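Long-range contacts in probable tRNA pseudouridine synthase D (Methanosarcina mazei, PDB 1Z2Z), which probably catalyses the isomerisation of uridine to pseudouridine at position 13 of transfer RNAs: residues A[33-38]-A[131-136]; A[53-58]-A[88-93]; A[59-64]-A[82-87]. One frame throughout, in Å; residues are numbered along the deposited sequence.

Contact 1: residues A[33-38]-A[131-136]; sequences FIVKEI and WGNDFR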
loop_
_atom_site.group_PDB
_atom_site.type_symbol
_atom_site.label_atom_id
_atom_site.label_comp_id
_atom_site.label_asym_id
_atom_site.label_seq_id
_atom_site.Cartn_x
_atom_site.Cartn_y
_atom_site.Cartn_z
ATOM N N PHE A 33 12.019 1.141 -14.255
ATOM C CA PHE A 33 11.112 0.495 -13.320
ATOM C C PHE A 33 10.558 -0.768 -13.950
ATOM O O PHE A 33 9.489 -0.746 -14.552
ATOM C CB PHE A 33 9.957 1.430 -12.954
ATOM C CG PHE A 33 9.410 1.188 -11.580
ATOM C CD1 PHE A 33 9.866 1.932 -10.497
ATOM C CD2 PHE A 33 8.481 0.185 -11.356
ATOM C CE1 PHE A 33 9.409 1.677 -9.211
ATOM C CE2 PHE A 33 8.017 -0.080 -10.071
ATOM C CZ PHE A 33 8.484 0.669 -8.998
ATOM N N ILE A 34 11.279 -1.870 -13.808
ATOM C CA ILE A 34 10.821 -3.112 -14.389
ATOM C C ILE A 34 10.131 -3.987 -13.360
ATOM O O ILE A 34 10.675 -4.264 -12.294
ATOM C CB ILE A 34 11.986 -3.847 -15.045
ATOM C CG1 ILE A 34 12.542 -2.947 -16.169
ATOM C CG2 ILE A 34 11.540 -5.216 -15.542
ATOM C CD1 ILE A 34 13.609 -3.565 -17.039
ATOM N N VAL A 35 8.910 -4.399 -13.679
ATOM C CA VAL A 35 8.119 -5.230 -12.782
ATOM C C VAL A 35 7.652 -6.473 -13.511
ATOM O O VAL A 35 6.811 -6.380 -14.398
ATOM C CB VAL A 35 6.871 -4.491 -12.309
ATOM C CG1 VAL A 35 6.105 -5.354 -11.343
ATOM C CG2 VAL A 35 7.247 -3.175 -11.699
ATOM N N LYS A 36 8.184 -7.632 -13.132
ATOM C CA LYS A 36 7.806 -8.891 -13.774
ATOM C C LYS A 36 7.051 -9.775 -12.788
ATOM O O LYS A 36 7.604 -10.184 -11.776
ATOM C CB LYS A 36 9.046 -9.645 -14.259
ATOM C CG LYS A 36 9.947 -8.884 -15.210
ATOM C CD LYS A 36 11.074 -9.780 -15.695
ATOM C CE LYS A 36 11.977 -9.052 -16.697
ATOM N NZ LYS A 36 13.003 -9.934 -17.358
ATOM N N GLU A 37 5.799 -10.089 -13.106
ATOM C CA GLU A 37 4.943 -10.907 -12.249
ATOM C C GLU A 37 5.363 -12.368 -12.094
ATOM O O GLU A 37 5.921 -12.964 -13.012
ATOM C CB GLU A 37 3.526 -10.856 -12.793
ATOM C CG GLU A 37 2.507 -11.542 -11.936
ATOM C CD GLU A 37 1.222 -11.823 -12.682
ATOM O OE1 GLU A 37 1.182 -12.820 -13.437
ATOM O OE2 GLU A 37 0.269 -11.034 -12.525
ATOM N N ILE A 38 5.102 -12.943 -10.918
ATOM C CA ILE A 38 5.424 -14.353 -10.681
ATOM C C ILE A 38 4.086 -15.044 -10.505
ATOM O O ILE A 38 3.346 -14.740 -9.580
ATOM C CB ILE A 38 6.264 -14.542 -9.419
ATOM C CG1 ILE A 38 7.411 -13.530 -9.412
ATOM C CG2 ILE A 38 6.818 -15.973 -9.372
ATOM C CD1 ILE A 38 8.212 -13.533 -8.140
ATOM N N TRP A 131 1.600 -15.044 -7.371
ATOM C CA TRP A 131 2.313 -15.170 -6.122
ATOM C C TRP A 131 2.842 -13.796 -5.774
ATOM O O TRP A 131 2.261 -13.090 -4.954
ATOM C CB TRP A 131 3.469 -16.156 -6.240
ATOM C CG TRP A 131 4.293 -16.199 -4.989
ATOM C CD1 TRP A 131 5.332 -15.370 -4.660
ATOM C CD2 TRP A 131 4.073 -17.039 -3.850
ATOM N NE1 TRP A 131 5.761 -15.636 -3.388
ATOM C CE2 TRP A 131 5.008 -16.654 -2.864
ATOM C CE3 TRP A 131 3.171 -18.075 -3.562
ATOM C CZ2 TRP A 131 5.072 -17.270 -1.607
ATOM C CZ3 TRP A 131 3.236 -18.689 -2.308
ATOM C CH2 TRP A 131 4.181 -18.279 -1.347
ATOM N N GLY A 132 3.938 -13.407 -6.414
ATOM C CA GLY A 132 4.509 -12.101 -6.154
ATOM C C GLY A 132 4.862 -11.316 -7.403
ATOM O O GLY A 132 4.335 -11.565 -8.494
ATOM N N ASN A 133 5.778 -10.366 -7.230
ATOM C CA ASN A 133 6.236 -9.496 -8.309
ATOM C C ASN A 133 7.744 -9.215 -8.196
ATOM O O ASN A 133 8.214 -8.689 -7.186
ATOM C CB ASN A 133 5.464 -8.163 -8.268
ATOM C CG ASN A 133 4.094 -8.228 -8.956
ATOM O OD1 ASN A 133 3.163 -7.540 -8.555
ATOM N ND2 ASN A 133 3.984 -9.026 -10.008
ATOM N N ASP A 134 8.504 -9.590 -9.222
ATOM C CA ASP A 134 9.944 -9.329 -9.263
ATOM C C ASP A 134 10.118 -7.879 -9.656
ATOM O O ASP A 134 9.455 -7.399 -10.580
ATOM C CB ASP A 134 10.618 -10.192 -10.312
ATOM C CG ASP A 134 11.027 -11.516 -9.772
ATOM O OD1 ASP A 134 11.328 -12.433 -10.573
ATOM O OD2 ASP A 134 11.058 -11.633 -8.527
ATOM N N PHE A 135 11.007 -7.184 -8.957
ATOM C CA PHE A 135 11.263 -5.784 -9.243
ATOM C C PHE A 135 12.698 -5.569 -9.675
ATOM O O PHE A 135 13.592 -6.356 -9.349
ATOM C CB PHE A 135 10.975 -4.898 -8.032
ATOM C CG PHE A 135 9.513 -4.765 -7.709
ATOM C CD1 PHE A 135 8.915 -5.596 -6.756
ATOM C CD2 PHE A 135 8.736 -3.803 -8.341
ATOM C CE1 PHE A 135 7.561 -5.475 -6.433
ATOM C CE2 PHE A 135 7.388 -3.662 -8.037
ATOM C CZ PHE A 135 6.795 -4.504 -7.074
ATOM N N ARG A 136 12.896 -4.488 -10.417
ATOM C CA ARG A 136 14.190 -4.075 -10.945
ATOM C C ARG A 136 14.063 -2.563 -11.070
ATOM O O ARG A 136 13.800 -2.057 -12.155
ATOM C CB ARG A 136 14.396 -4.691 -12.325
ATOM C CG ARG A 136 15.587 -4.162 -13.092
ATOM C CD ARG A 136 16.771 -5.080 -12.930
ATOM N NE ARG A 136 17.988 -4.516 -13.506
ATOM C CZ ARG A 136 19.163 -5.140 -13.519
ATOM N NH1 ARG A 136 20.221 -4.552 -14.061
ATOM N NH2 ARG A 136 19.280 -6.358 -13.000
#

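Contact 2: residues A[53-58]-A[88-93]; sequences ELTKRD and RALTTQ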
loop_
_atom_site.group_PDB
_atom_site.type_symbol
_atom_site.label_atom_id
_atom_site.label_comp_id
_atom_site.label_asym_id
_atom_site.label_seq_id
_atom_site.Cartn_x
_atom_site.Cartn_y
_atom_site.Cartn_z
ATOM N N GLU A 53 0.682 -13.715 -21.977
ATOM C CA GLU A 53 1.639 -12.963 -21.179
ATOM C C GLU A 53 1.654 -11.576 -21.797
ATOM O O GLU A 53 1.987 -11.418 -22.967
ATOM C CB GLU A 53 3.023 -13.575 -21.282
ATOM C CG GLU A 53 4.042 -12.860 -20.450
ATOM C CD GLU A 53 5.441 -13.344 -20.737
ATOM O OE1 GLU A 53 6.183 -12.617 -21.429
ATOM O OE2 GLU A 53 5.789 -14.461 -20.287
ATOM N N LEU A 54 1.270 -10.587 -21.007
ATOM C CA LEU A 54 1.207 -9.210 -21.442
ATOM C C LEU A 54 2.456 -8.437 -21.032
ATOM O O LEU A 54 2.846 -8.448 -19.866
ATOM C CB LEU A 54 -0.034 -8.559 -20.836
ATOM C CG LEU A 54 -0.227 -7.045 -20.952
ATOM C CD1 LEU A 54 -0.165 -6.631 -22.416
ATOM C CD2 LEU A 54 -1.579 -6.660 -20.320
ATOM N N THR A 55 3.101 -7.786 -21.995
ATOM C CA THR A 55 4.289 -6.993 -21.705
ATOM C C THR A 55 3.945 -5.635 -22.236
ATOM O O THR A 55 3.661 -5.488 -23.416
ATOM C CB THR A 55 5.529 -7.518 -22.430
ATOM O OG1 THR A 55 5.689 -8.921 -22.161
ATOM C CG2 THR A 55 6.766 -6.770 -21.943
ATOM N N LYS A 56 3.950 -4.644 -21.362
ATOM C CA LYS A 56 3.583 -3.313 -21.779
ATOM C C LYS A 56 4.599 -2.261 -21.361
ATOM O O LYS A 56 5.272 -2.387 -20.341
ATOM C CB LYS A 56 2.186 -2.975 -21.248
ATOM C CG LYS A 56 2.065 -2.841 -19.735
ATOM C CD LYS A 56 0.607 -2.698 -19.332
ATOM C CE LYS A 56 0.473 -1.812 -18.115
ATOM N NZ LYS A 56 1.513 -2.143 -17.118
ATOM N N ARG A 57 4.711 -1.221 -22.172
ATOM C CA ARG A 57 5.657 -0.168 -21.902
ATOM C C ARG A 57 4.929 1.149 -21.816
ATOM O O ARG A 57 4.344 1.621 -22.795
ATOM C CB ARG A 57 6.702 -0.124 -23.013
ATOM C CG ARG A 57 7.720 0.973 -22.850
ATOM C CD ARG A 57 8.836 0.895 -23.895
ATOM N NE ARG A 57 9.865 1.923 -23.657
ATOM C CZ ARG A 57 9.659 3.241 -23.741
ATOM N NH1 ARG A 57 10.657 4.078 -23.495
ATOM N NH2 ARG A 57 8.465 3.726 -24.084
ATOM N N ASP A 58 4.949 1.740 -20.631
ATOM C CA ASP A 58 4.296 3.022 -20.423
ATOM C C ASP A 58 2.810 3.023 -20.820
ATOM O O ASP A 58 2.301 4.004 -21.369
ATOM C CB ASP A 58 5.039 4.099 -21.197
ATOM C CG ASP A 58 4.591 5.474 -20.820
ATOM O OD1 ASP A 58 4.863 6.431 -21.585
ATOM O OD2 ASP A 58 3.964 5.599 -19.748
ATOM N N ARG A 88 3.638 3.921 -15.911
ATOM C CA ARG A 88 4.993 4.370 -16.212
ATOM C C ARG A 88 6.044 3.335 -15.859
ATOM O O ARG A 88 6.784 3.512 -14.891
ATOM C CB ARG A 88 5.331 5.679 -15.481
ATOM C CG ARG A 88 6.655 6.301 -15.962
ATOM C CD ARG A 88 6.799 7.791 -15.621
ATOM N NE ARG A 88 8.065 8.357 -16.106
ATOM C CZ ARG A 88 8.377 8.541 -17.391
ATOM N NH1 ARG A 88 7.518 8.211 -18.344
ATOM N NH2 ARG A 88 9.554 9.049 -17.723
ATOM N N ALA A 89 6.137 2.266 -16.642
ATOM C CA ALA A 89 7.125 1.232 -16.353
ATOM C C ALA A 89 7.094 0.131 -17.389
ATOM O O ALA A 89 6.202 0.086 -18.228
ATOM C CB ALA A 89 6.858 0.640 -14.983
ATOM N N LEU A 90 8.081 -0.750 -17.351
ATOM C CA LEU A 90 8.092 -1.864 -18.277
ATOM C C LEU A 90 7.646 -3.060 -17.451
ATOM O O LEU A 90 8.386 -3.574 -16.603
ATOM C CB LEU A 90 9.485 -2.092 -18.857
ATOM C CG LEU A 90 9.611 -3.396 -19.648
ATOM C CD1 LEU A 90 8.584 -3.448 -20.751
ATOM C CD2 LEU A 90 11.013 -3.530 -20.182
ATOM N N THR A 91 6.428 -3.509 -17.719
ATOM C CA THR A 91 5.844 -4.596 -16.958
ATOM C C THR A 91 5.318 -5.784 -17.746
ATOM O O THR A 91 4.667 -5.624 -18.778
ATOM C CB THR A 91 4.684 -4.073 -16.149
ATOM O OG1 THR A 91 3.557 -3.902 -17.019
ATOM C CG2 THR A 91 5.035 -2.729 -15.533
ATOM N N THR A 92 5.574 -6.970 -17.199
ATOM C CA THR A 92 5.161 -8.256 -17.749
ATOM C C THR A 92 4.169 -8.908 -16.761
ATOM O O THR A 92 4.378 -8.848 -15.547
ATOM C CB THR A 92 6.392 -9.163 -17.878
ATOM O OG1 THR A 92 7.371 -8.512 -18.693
ATOM C CG2 THR A 92 6.040 -10.500 -18.487
ATOM N N GLN A 93 3.104 -9.531 -17.261
ATOM C CA GLN A 93 2.125 -10.178 -16.386
ATOM C C GLN A 93 1.262 -11.157 -17.164
ATOM O O GLN A 93 1.248 -11.143 -18.393
ATOM C CB GLN A 93 1.193 -9.156 -15.757
ATOM C CG GLN A 93 0.202 -8.581 -16.736
ATOM C CD GLN A 93 -0.536 -7.406 -16.161
ATOM O OE1 GLN A 93 -0.533 -6.305 -16.721
ATOM N NE2 GLN A 93 -1.164 -7.625 -15.025
HETATM O O HOH W 1 2.218 -6.434 -17.930
HETATM O O HOH W 2 4.160 8.273 -18.284
#

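Contact 3: residues A[59-64]-A[82-87]; sequences WDTHHL and AGTKDK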
loop_
_atom_site.group_PDB
_atom_site.type_symbol
_atom_site.label_atom_id
_atom_site.label_comp_id
_atom_site.label_asym_id
_atom_site.label_seq_id
_atom_site.Cartn_x
_atom_site.Cartn_y
_atom_site.Cartn_z
ATOM N N TRP A 59 2.124 1.917 -20.538
ATOM C CA TRP A 59 0.701 1.786 -20.839
ATOM C C TRP A 59 -0.112 1.671 -19.555
ATOM O O TRP A 59 0.358 1.140 -18.553
ATOM C CB TRP A 59 0.419 0.524 -21.649
ATOM C CG TRP A 59 0.503 0.645 -23.131
ATOM C CD1 TRP A 59 1.625 0.535 -23.899
ATOM C CD2 TRP A 59 -0.598 0.748 -24.041
ATOM N NE1 TRP A 59 1.290 0.543 -25.229
ATOM C CE2 TRP A 59 -0.060 0.676 -25.348
ATOM C CE3 TRP A 59 -1.979 0.891 -23.881
ATOM C CZ2 TRP A 59 -0.870 0.730 -26.488
ATOM C CZ3 TRP A 59 -2.780 0.947 -25.006
ATOM C CH2 TRP A 59 -2.220 0.870 -26.302
ATOM N N ASP A 60 -1.346 2.153 -19.620
ATOM C CA ASP A 60 -2.278 2.094 -18.511
ATOM C C ASP A 60 -3.180 0.898 -18.785
ATOM O O ASP A 60 -3.854 0.853 -19.822
ATOM C CB ASP A 60 -3.132 3.350 -18.480
ATOM C CG ASP A 60 -4.175 3.307 -17.396
ATOM O OD1 ASP A 60 -5.342 3.637 -17.682
ATOM O OD2 ASP A 60 -3.824 2.954 -16.246
ATOM N N THR A 61 -3.200 -0.059 -17.859
ATOM C CA THR A 61 -4.007 -1.271 -17.998
ATOM C C THR A 61 -5.445 -1.031 -18.443
ATOM O O THR A 61 -5.946 -1.708 -19.344
ATOM C CB THR A 61 -4.033 -2.064 -16.685
ATOM O OG1 THR A 61 -2.688 -2.325 -16.261
ATOM C CG2 THR A 61 -4.752 -3.386 -16.885
ATOM N N HIS A 62 -6.129 -0.079 -17.825
ATOM C CA HIS A 62 -7.488 0.136 -18.248
ATOM C C HIS A 62 -7.496 0.497 -19.716
ATOM O O HIS A 62 -8.281 -0.061 -20.495
ATOM C CB HIS A 62 -8.170 1.212 -17.420
ATOM C CG HIS A 62 -8.836 0.682 -16.183
ATOM N ND1 HIS A 62 -8.447 -0.495 -15.569
ATOM C CD2 HIS A 62 -9.830 1.191 -15.413
ATOM C CE1 HIS A 62 -9.169 -0.682 -14.478
ATOM N NE2 HIS A 62 -10.013 0.328 -14.361
ATOM N N HIS A 63 -6.601 1.400 -20.112
ATOM C CA HIS A 63 -6.529 1.816 -21.505
ATOM C C HIS A 63 -6.240 0.650 -22.469
ATOM O O HIS A 63 -6.890 0.540 -23.508
ATOM C CB HIS A 63 -5.490 2.928 -21.680
ATOM C CG HIS A 63 -5.517 3.549 -23.038
ATOM N ND1 HIS A 63 -4.759 3.075 -24.087
ATOM C CD2 HIS A 63 -6.283 4.543 -23.547
ATOM C CE1 HIS A 63 -5.058 3.748 -25.184
ATOM N NE2 HIS A 63 -5.981 4.645 -24.883
ATOM N N LEU A 64 -5.304 -0.228 -22.107
ATOM C CA LEU A 64 -4.942 -1.375 -22.935
ATOM C C LEU A 64 -6.108 -2.336 -23.136
ATOM O O LEU A 64 -6.436 -2.728 -24.258
ATOM C CB LEU A 64 -3.794 -2.141 -22.289
ATOM C CG LEU A 64 -2.922 -3.019 -23.193
ATOM C CD1 LEU A 64 -2.180 -4.031 -22.322
ATOM C CD2 LEU A 64 -3.757 -3.742 -24.231
ATOM N N ALA A 82 -4.417 -10.316 -13.042
ATOM C CA ALA A 82 -4.235 -10.851 -11.702
ATOM C C ALA A 82 -3.961 -9.681 -10.761
ATOM O O ALA A 82 -4.346 -9.704 -9.590
ATOM C CB ALA A 82 -3.073 -11.819 -11.692
ATOM N N GLY A 83 -3.307 -8.649 -11.300
ATOM C CA GLY A 83 -2.977 -7.455 -10.535
ATOM C C GLY A 83 -2.558 -6.302 -11.437
ATOM O O GLY A 83 -1.801 -6.500 -12.378
ATOM N N THR A 84 -3.018 -5.092 -11.159
ATOM C CA THR A 84 -2.655 -3.978 -12.018
ATOM C C THR A 84 -1.234 -3.414 -11.874
ATOM O O THR A 84 -0.892 -2.817 -10.858
ATOM C CB THR A 84 -3.656 -2.844 -11.865
ATOM O OG1 THR A 84 -4.948 -3.300 -12.281
ATOM C CG2 THR A 84 -3.253 -1.662 -12.732
ATOM N N LYS A 85 -0.418 -3.580 -12.913
ATOM C CA LYS A 85 0.953 -3.089 -12.885
ATOM C C LYS A 85 1.009 -1.613 -13.262
ATOM O O LYS A 85 0.124 -1.093 -13.955
ATOM C CB LYS A 85 1.828 -3.902 -13.835
ATOM C CG LYS A 85 1.500 -5.377 -13.869
ATOM C CD LYS A 85 1.749 -6.072 -12.545
ATOM C CE LYS A 85 1.124 -7.469 -12.546
ATOM N NZ LYS A 85 1.583 -8.352 -11.420
ATOM N N ASP A 86 2.059 -0.942 -12.789
ATOM C CA ASP A 86 2.283 0.489 -13.035
ATOM C C ASP A 86 2.359 0.838 -14.520
ATOM O O ASP A 86 3.003 0.145 -15.313
ATOM C CB ASP A 86 3.595 0.945 -12.377
ATOM C CG ASP A 86 3.506 1.057 -10.864
ATOM O OD1 ASP A 86 4.562 0.877 -10.205
ATOM O OD2 ASP A 86 2.404 1.340 -10.338
ATOM N N LYS A 87 1.699 1.938 -14.863
ATOM C CA LYS A 87 1.671 2.476 -16.212
ATOM C C LYS A 87 3.105 2.904 -16.586
ATOM O O LYS A 87 3.739 2.284 -17.452
ATOM C CB LYS A 87 0.663 3.647 -16.255
ATOM C CG LYS A 87 1.051 4.923 -17.005
ATOM C CD LYS A 87 1.209 4.722 -18.510
ATOM C CE LYS A 87 1.217 6.050 -19.251
ATOM N NZ LYS A 87 -0.146 6.615 -19.280
HETATM O O HOH W 3 -1.892 1.292 -15.435
#

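Contact 1: residues A[33-38]-A[131-136]
Val-35 sets its CG2 methyl obliquely against CD2 and CE2 of the Phe-135 ring, CG2 of Val-35 lying 3.7 Å from CE2 of Phe-135. The two residues are a non-hydrogen-bonded antiparallel pair, and their side chains run side by side from the same face of the sheet. The Phe-135 ring reaches back toward the neighbouring strand because its CG stands anti to the carbonyl carbon (chi1 -71°). Phe-33 joins from the start of its strand: its CE2 lies 4.2 Å from CE2 of Phe-135, at the edge of the latter ring and near its plane. Further along this face Glu-37 and Asn-133 cross obliquely, the amide ND2 of Asn-133 resting 3.4 Å from CB of Glu-37, while the carboxylate and amide planes are only 14° apart. Both groups turn their polar ends to Lys-85, Glu-37 by a salt bridge through OE2 and Asn-133 by a weak hydrogen bond through OD1. On the other face Ile-34 meets Arg-136 CB to CB, and the guanidinium of Arg-136 leads off to a salt bridge with Glu-413. There too the side chains of Ile-38 and Asp-134 cross at about a right angle, which brings CD1 of Ile-38 3.4 Å from OD2 of Asp-134.

The backbones are joined by six hydrogen bonds. The straightest runs from Ile-34 N to Arg-136 O (171° at the hydrogen), and the bond returned by Arg-136 N is weak. At the far end Ile-38 donates its N-H to Gly-132 O and accepts from Trp-131 N on its own O, so that Trp-131 and Gly-132 both oppose one residue. This is a classic beta bulge, closing an antiparallel strand pair in the mixed sheet of the pseudouridine synthase fold.

Contact 2: residues A[53-58]-A[88-93]
Lys-56 and Thr-91 each hold their first torsion in the crowded position between backbone N and carbonyl carbon, CG of Lys-56 at chi1 67° and OG1 of Thr-91 at chi1 77°. Bends at chi3 and chi4 then curl the lysine chain across the threonine, so that NZ of Lys-56 donates a hydrogen bond to OG1 of Thr-91 at 2.7 Å. The ammonium also makes a weak hydrogen bond to the carbonyl oxygen of Asp-86. Gln-93 shares the crowded first torsion (73°), and its otherwise extended chain lies beside Leu-54, bringing OE1 3.8 Å from CD2 of Leu-54. On this face a water is hydrogen-bonded to Leu-54 O (2.9 Å), Thr-91 OG1 and Gln-93 OE1.

The strands are antiparallel neighbours in the mixed sheet of the pseudouridine synthase fold, Leu-54 with Gln-93 and Lys-56 with Thr-91 forming the hydrogen-bonded pairs. Strand 113-121 flanks residues 53-57 on their other edge, while strand 33-39 runs alongside residues 90-93.

On the opposite face Thr-55 and Thr-92 stand side by side, CG2 of Thr-55 being 3.7 Å from OG1 of Thr-92. CG2 of Thr-92 in turn lies 3.7 Å from CG of Glu-53. Beyond the end of strand 53-57, Asp-58 N donates to Ala-89 O at 3.2 Å, and a second water accepts a weak bond from Arg-88 NH1 while donating to Asp-58 OD2; Arg-88 NE is hydrogen-bonded to Arg-27 O.

Contact 3: residues A[59-64]-A[82-87]
A water lodged between the start of helix 61-72 and the loop 82-87 is held by three hydrogen bonds, one of them weak. It donates to Asp-60 OD2 at 2.7 Å, accepts from Thr-61 N at 3.1 Å, and donates weakly to the carbonyl oxygen of Lys-85. Asp-60 occupies the N-cap position, with CG anti to its backbone N (chi1 177°), and its carboxylate thus reaches the N-H of Thr-61 through the water. The carbonyl oxygen of Asp-60 accepts the first helical bond, from Leu-64 N.

Beside the water, Thr-61 and Thr-84 cross obliquely, the methyl CG2 of Thr-84 lying 3.6 Å from OG1 of Thr-61. At the other end Lys-87 folds over the backbone of Trp-59. The bend at chi2 (66°) carries its chain along the peptide, so that CD of Lys-87 sits 3.5 Å from C of Trp-59. The CA of Lys-87 makes a CA-H...O contact with Trp-59 O. CB of Trp-59 points away from residues 82-87; CG of Leu-64 lies over one face of its indole, 4.0 Å above the plane and offset toward the rim, and NE1 bonds to Lys-111 O.

CB of Asp-86 points away from residues 59-64, and OD1 forms a salt bridge with Arg-27. The contact joins the N-terminus of helix 61-72 to the loop carrying the predicted nucleophile, consistent with the active site of a pseudouridine synthase.

The contacts are nested along the chain, contact 3 inside the loop closed by contact 2, and contact 2 inside that closed by contact 1. Contacts 1 and 2, their centres about 10 Å apart, share a sheet: strands 33-39 and 90-98 are parallel neighbours, with Val-35 N 3.1 Å from Leu-90 O. Contact 3 lies closer to contact 2, at about 8 Å between centres, and supplies Asp-86, the predicted nucleophile. That loop is tied to contact 1 through the salt bridge of Lys-85, and to contact 2 by a weak hydrogen bond, 2.9 Å long, from Gln-93 NE2 to Gly-83 O. Phe-33 of contact 1 also packs against Asp-86, CE2 of Phe-33 lying 3.6 Å from OD1 of Asp-86.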